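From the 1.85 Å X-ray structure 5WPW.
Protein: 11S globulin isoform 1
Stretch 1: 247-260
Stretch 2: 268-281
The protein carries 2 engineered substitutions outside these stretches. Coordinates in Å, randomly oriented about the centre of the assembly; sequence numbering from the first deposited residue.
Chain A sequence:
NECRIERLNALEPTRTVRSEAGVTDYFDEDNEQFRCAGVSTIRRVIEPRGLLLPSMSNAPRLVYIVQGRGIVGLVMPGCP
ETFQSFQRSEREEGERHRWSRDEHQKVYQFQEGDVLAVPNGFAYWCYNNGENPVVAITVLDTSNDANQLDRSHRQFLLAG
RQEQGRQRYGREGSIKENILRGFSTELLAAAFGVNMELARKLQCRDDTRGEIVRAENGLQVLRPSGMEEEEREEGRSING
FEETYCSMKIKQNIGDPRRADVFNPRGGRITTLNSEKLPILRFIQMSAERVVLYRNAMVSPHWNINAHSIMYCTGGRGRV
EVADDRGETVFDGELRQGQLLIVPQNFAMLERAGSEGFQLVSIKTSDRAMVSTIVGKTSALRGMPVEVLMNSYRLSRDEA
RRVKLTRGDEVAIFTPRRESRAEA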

# COMPACT_ATOMS: atom_id res chain seq x y z
N SER A 247 -10.43 -17.67 0.07
CA SER A 247 -11.48 -17.60 1.07
C SER A 247 -12.04 -16.19 1.22
O SER A 247 -12.53 -15.84 2.29
N MET A 248 -11.94 -15.37 0.17
CA MET A 248 -12.53 -14.03 0.20
C MET A 248 -14.05 -14.13 0.40
O MET A 248 -14.72 -14.92 -0.26
N LYS A 249 -14.59 -13.30 1.29
CA LYS A 249 -16.03 -13.21 1.39
C LYS A 249 -16.54 -12.46 0.16
O LYS A 249 -15.95 -11.45 -0.23
N ILE A 250 -17.59 -12.97 -0.47
CA ILE A 250 -18.17 -12.34 -1.66
C ILE A 250 -19.58 -11.84 -1.42
O ILE A 250 -20.20 -11.33 -2.36
N LYS A 251 -20.12 -12.02 -0.23
CA LYS A 251 -21.53 -11.78 0.03
C LYS A 251 -21.64 -11.05 1.36
O LYS A 251 -20.90 -11.35 2.31
N GLN A 252 -22.55 -10.09 1.42
CA GLN A 252 -22.83 -9.39 2.67
C GLN A 252 -24.28 -8.93 2.67
O GLN A 252 -24.76 -8.38 1.68
N ASN A 253 -24.96 -9.17 3.78
CA ASN A 253 -26.36 -8.77 3.90
C ASN A 253 -26.45 -7.31 4.34
O ASN A 253 -25.80 -6.91 5.31
N ILE A 254 -27.22 -6.51 3.61
CA ILE A 254 -27.48 -5.13 4.01
C ILE A 254 -28.95 -4.86 4.27
O ILE A 254 -29.31 -3.70 4.54
N GLY A 255 -29.81 -5.87 4.20
CA GLY A 255 -31.23 -5.63 4.34
C GLY A 255 -31.70 -5.72 5.78
O GLY A 255 -32.73 -5.14 6.14
N ASP A 256 -30.95 -6.46 6.58
CA ASP A 256 -31.28 -6.72 7.97
C ASP A 256 -31.33 -5.41 8.74
O ASP A 256 -30.31 -4.71 8.82
N PRO A 257 -32.46 -5.08 9.36
CA PRO A 257 -32.53 -3.82 10.12
C PRO A 257 -31.47 -3.70 11.18
O PRO A 257 -30.98 -2.58 11.43
N ARG A 258 -31.11 -4.81 11.82
CA ARG A 258 -30.11 -4.81 12.89
C ARG A 258 -28.74 -4.31 12.44
O ARG A 258 -27.87 -4.06 13.29
N ARG A 259 -28.52 -4.15 11.14
CA ARG A 259 -27.22 -3.77 10.60
C ARG A 259 -27.10 -2.29 10.29
O ARG A 259 -26.06 -1.86 9.78
N ALA A 260 -28.14 -1.51 10.58
CA ALA A 260 -28.17 -0.09 10.24
C ALA A 260 -26.91 0.62 10.72
O ALA A 260 -26.37 0.31 11.79
N GLY A 268 -36.42 6.20 9.77
CA GLY A 268 -35.92 5.12 8.94
C GLY A 268 -34.47 4.80 9.25
O GLY A 268 -33.97 5.06 10.35
N ARG A 269 -33.79 4.18 8.27
CA ARG A 269 -32.45 3.70 8.51
C ARG A 269 -31.66 3.71 7.20
O ARG A 269 -32.24 3.72 6.11
N ILE A 270 -30.33 3.74 7.34
CA ILE A 270 -29.41 3.60 6.21
C ILE A 270 -28.32 2.61 6.60
O ILE A 270 -27.80 2.64 7.72
N THR A 271 -27.93 1.77 5.64
CA THR A 271 -26.90 0.77 5.84
C THR A 271 -25.98 0.87 4.64
O THR A 271 -26.46 0.84 3.50
N THR A 272 -24.71 1.08 4.89
CA THR A 272 -23.71 1.29 3.86
C THR A 272 -22.91 0.01 3.64
O THR A 272 -22.63 -0.72 4.58
N LEU A 273 -22.49 -0.22 2.41
CA LEU A 273 -21.64 -1.37 2.11
C LEU A 273 -20.47 -0.87 1.28
O LEU A 273 -20.67 -0.35 0.18
N ASN A 274 -19.26 -0.97 1.82
CA ASN A 274 -18.05 -0.64 1.08
C ASN A 274 -16.92 -1.52 1.61
O ASN A 274 -17.16 -2.43 2.42
N SER A 275 -15.68 -1.22 1.19
CA SER A 275 -14.56 -2.10 1.52
C SER A 275 -14.24 -2.13 3.01
O SER A 275 -13.42 -2.96 3.41
N GLU A 276 -14.79 -1.21 3.82
CA GLU A 276 -14.62 -1.28 5.27
C GLU A 276 -15.51 -2.33 5.90
O GLU A 276 -15.33 -2.65 7.08
N LYS A 277 -16.45 -2.89 5.14
CA LYS A 277 -17.23 -4.05 5.55
C LYS A 277 -16.91 -5.31 4.75
O LYS A 277 -16.85 -6.39 5.32
N LEU A 278 -16.70 -5.18 3.44
CA LEU A 278 -16.57 -6.32 2.54
C LEU A 278 -15.31 -6.10 1.72
O LEU A 278 -15.32 -5.30 0.78
N PRO A 279 -14.23 -6.80 2.04
CA PRO A 279 -12.92 -6.41 1.47
C PRO A 279 -12.86 -6.41 -0.04
O PRO A 279 -12.22 -5.52 -0.61
N ILE A 280 -13.53 -7.36 -0.70
CA ILE A 280 -13.38 -7.49 -2.15
C ILE A 280 -13.82 -6.24 -2.89
O ILE A 280 -13.38 -5.99 -4.02
N LEU A 281 -14.64 -5.39 -2.25
CA LEU A 281 -15.15 -4.23 -2.95
C LEU A 281 -14.03 -3.26 -3.32
O LEU A 281 -14.23 -2.45 -4.22

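The two stretches of this 11S globulin chain bury 823 Å² between them, and three side chains anchor the contact: Arg269 and Thr271 on the strand 268-273, and Ile254 just after the strand 251-253. Arg269, which loses the most surface to the other stretch, points its CA-to-CB bond toward it. With chi1 at p and chi2 and chi3 both t, the chain runs out extended. At its base, Arg269 CB meets Ala260 CB at 3.9 Å. Further out, Pro257 CB lies over one face of the guanidinium, 3.8 Å from Arg269 NE; this ring carbon makes the contact although the CA-to-CB bond of Pro257 points away. The carbonyl of Gly255 approaches obliquely, its O 3.6 Å from Arg269 NH1, and is linked to the arginine through water 3, which donates to Gly255 O at 3.0 Å and accepts from Arg269 NH2 at 3.3 Å.

Two residues along, Thr271 again points toward stretch 1, in the m rotamer, at the place where the backbones come close: its CA is 4.7 Å from that of Ala260. Thr271 OG1 sits 3.2 Å from Ala260 CA and donates to water 2 at 2.7 Å; that water in turn donates to Ile254 O at 2.4 Å and Asp256 O at 2.9 Å, so a single solvent molecule ties the threonine to two carbonyls of stretch 1. Thr271 CG2 rests 3.5 Å from Arg259 O.

Ile254, chi1 p and chi2 t, points toward the strand and fills the space beside Thr271 and Leu273. Ile254 CB is 4.2 Å from Thr271 CG2, and Ile254 CG2 packs against Leu273 CD2 at 3.7 Å. Leu273, with chi1 t and chi2 p, also points inward and uses its other methyl, CD1, to meet Gln252 CG at 3.7 Å, joining this cluster to the next.

Gln252 points toward stretch 2 with chi1 t, but its amide oxygen serves its own stretch: Gln252 OE1 accepts from Lys249 NZ at 2.7 Å, while Gln252 NE2 lies 4.0 Å from Lys277 CD. Lys249 NZ also makes the one direct hydrogen bond between the stretches, to Lys277 O at 3.2 Å. Lys249 leaves its backbone sideways, yet its long chain brings the charged end across, and on the way its CE packs 3.5 Å from Leu278 CD1. Lys277 also points toward stretch 1, fully extended beyond an m chi1; its ammonium binds Thr272 O at 2.9 Å and reaches Arg259 O through water 4, 2.4 Å from Lys277 NZ and 2.9 Å from Arg259 O.

At the far end, Ile280 (t, t) points in from the type I turn of Leu278 to Leu281. Ile280 CG1 lies 4.0 Å from Met248 SD and Ile280 CD1 4.3 Å from Ile250 CG2, while water 1 bridges the backbones, donating to Lys249 O at 2.6 Å and accepting from Ile280 N at 2.9 Å.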

# COMPACT_ATOMS: atom_id res chain seq x y z
CB SER A 247 -10.96 -18.11 2.42
OG SER A 247 -10.40 -19.40 2.27
CB MET A 248 -12.27 -13.29 -1.10
CG MET A 248 -10.90 -12.76 -1.33
SD MET A 248 -11.02 -11.66 -2.75
CE MET A 248 -11.20 -12.87 -4.07
CB LYS A 249 -16.44 -12.50 2.68
CG LYS A 249 -17.94 -12.50 2.95
CD LYS A 249 -18.31 -11.71 4.22
CE LYS A 249 -17.46 -10.45 4.35
NZ LYS A 249 -18.21 -9.19 4.69
CB ILE A 250 -18.16 -13.29 -2.87
CG1 ILE A 250 -18.92 -14.58 -2.55
CG2 ILE A 250 -16.74 -13.57 -3.33
CD1 ILE A 250 -19.91 -14.97 -3.62
CB LYS A 251 -22.31 -13.09 0.07
CG LYS A 251 -23.72 -12.99 0.62
CD LYS A 251 -24.39 -14.38 0.60
CE LYS A 251 -24.80 -14.83 1.99
NZ LYS A 251 -23.71 -15.45 2.81
CB GLN A 252 -21.90 -8.19 2.87
CG GLN A 252 -22.36 -7.28 3.99
CD GLN A 252 -21.49 -7.37 5.21
OE1 GLN A 252 -20.67 -8.28 5.34
NE2 GLN A 252 -21.64 -6.41 6.12
CB ASN A 253 -27.08 -9.70 4.87
CG ASN A 253 -28.52 -9.32 5.05
OD1 ASN A 253 -28.84 -8.51 5.91
ND2 ASN A 253 -29.40 -9.86 4.22
CB ILE A 254 -26.94 -4.13 2.97
CG1 ILE A 254 -27.64 -4.34 1.62
CG2 ILE A 254 -25.42 -4.25 2.87
CD1 ILE A 254 -27.48 -3.16 0.67
CB ASP A 256 -30.24 -7.66 8.61
CG ASP A 256 -30.54 -7.98 10.08
OD1 ASP A 256 -31.48 -7.41 10.68
OD2 ASP A 256 -29.81 -8.80 10.68
CB PRO A 257 -33.93 -3.89 10.76
CG PRO A 257 -34.71 -4.76 9.84
CD PRO A 257 -33.74 -5.81 9.37
CB ARG A 258 -29.96 -6.23 13.46
CG ARG A 258 -31.24 -6.76 14.09
CD ARG A 258 -31.02 -8.11 14.75
NE ARG A 258 -31.05 -9.20 13.76
CZ ARG A 258 -30.57 -10.42 13.99
NH1 ARG A 258 -30.02 -10.72 15.16
NH2 ARG A 258 -30.63 -11.34 13.03
CB ARG A 259 -26.95 -4.59 9.33
CG ARG A 259 -27.06 -6.08 9.55
CD ARG A 259 -26.64 -6.85 8.30
NE ARG A 259 -26.73 -8.30 8.47
CZ ARG A 259 -25.70 -9.09 8.76
NH1 ARG A 259 -24.49 -8.58 8.91
NH2 ARG A 259 -25.89 -10.39 8.89
CB ALA A 260 -29.43 0.55 10.86
CB ARG A 269 -32.46 2.29 9.11
CG ARG A 269 -33.41 1.32 8.39
CD ARG A 269 -33.30 -0.09 8.91
NE ARG A 269 -34.33 -0.97 8.37
CZ ARG A 269 -34.20 -1.65 7.23
NH1 ARG A 269 -33.09 -1.54 6.51
NH2 ARG A 269 -35.18 -2.46 6.82
CB ILE A 270 -28.76 4.93 5.81
CG1 ILE A 270 -29.80 6.01 5.56
CG2 ILE A 270 -27.86 4.72 4.58
CD1 ILE A 270 -29.17 7.33 5.23
CB THR A 271 -27.52 -0.63 5.98
OG1 THR A 271 -28.46 -0.62 7.05
CG2 THR A 271 -26.45 -1.65 6.28
CB THR A 272 -22.77 2.42 4.27
OG1 THR A 272 -23.55 3.61 4.51
CG2 THR A 272 -21.67 2.67 3.21
CB LEU A 273 -22.42 -2.45 1.36
CG LEU A 273 -21.66 -3.73 1.03
CD1 LEU A 273 -21.01 -4.29 2.26
CD2 LEU A 273 -22.64 -4.74 0.48
CB ASN A 274 -17.75 0.86 1.19
CG ASN A 274 -17.57 1.30 2.62
OD1 ASN A 274 -16.95 0.60 3.42
ND2 ASN A 274 -18.15 2.45 2.96
CB SER A 275 -13.28 -1.73 0.73
OG SER A 275 -12.86 -0.37 0.88
CB GLU A 276 -14.90 0.08 5.93
CG GLU A 276 -14.35 1.26 5.20
CD GLU A 276 -13.00 1.68 5.74
OE1 GLU A 276 -12.43 0.93 6.55
OE2 GLU A 276 -12.51 2.78 5.34
CB LYS A 277 -18.73 -3.76 5.41
CG LYS A 277 -19.17 -2.65 6.34
CD LYS A 277 -20.67 -2.59 6.46
CE LYS A 277 -21.08 -1.36 7.27
NZ LYS A 277 -22.57 -1.28 7.39
CB LEU A 278 -17.79 -6.45 1.64
CG LEU A 278 -17.76 -7.55 0.57
CD1 LEU A 278 -17.64 -8.88 1.26
CD2 LEU A 278 -19.00 -7.48 -0.34
CB PRO A 279 -11.97 -7.45 2.08
CG PRO A 279 -12.63 -7.86 3.33
CD PRO A 279 -14.09 -7.82 3.08
CB ILE A 280 -14.15 -8.73 -2.67
CG1 ILE A 280 -13.71 -9.05 -4.11
CG2 ILE A 280 -15.68 -8.52 -2.61
CD1 ILE A 280 -14.34 -10.29 -4.70
CB LEU A 281 -16.19 -3.49 -2.09
CG LEU A 281 -17.45 -4.31 -1.78
CD1 LEU A 281 -18.54 -3.49 -1.10
CD2 LEU A 281 -17.96 -4.91 -3.07
O HOH W 1 -14.02 -9.91 0.63
O HOH W 2 -29.99 -2.82 6.69
O HOH W 3 -34.56 -4.00 3.99
O HOH W 4 -23.57 -3.00 8.78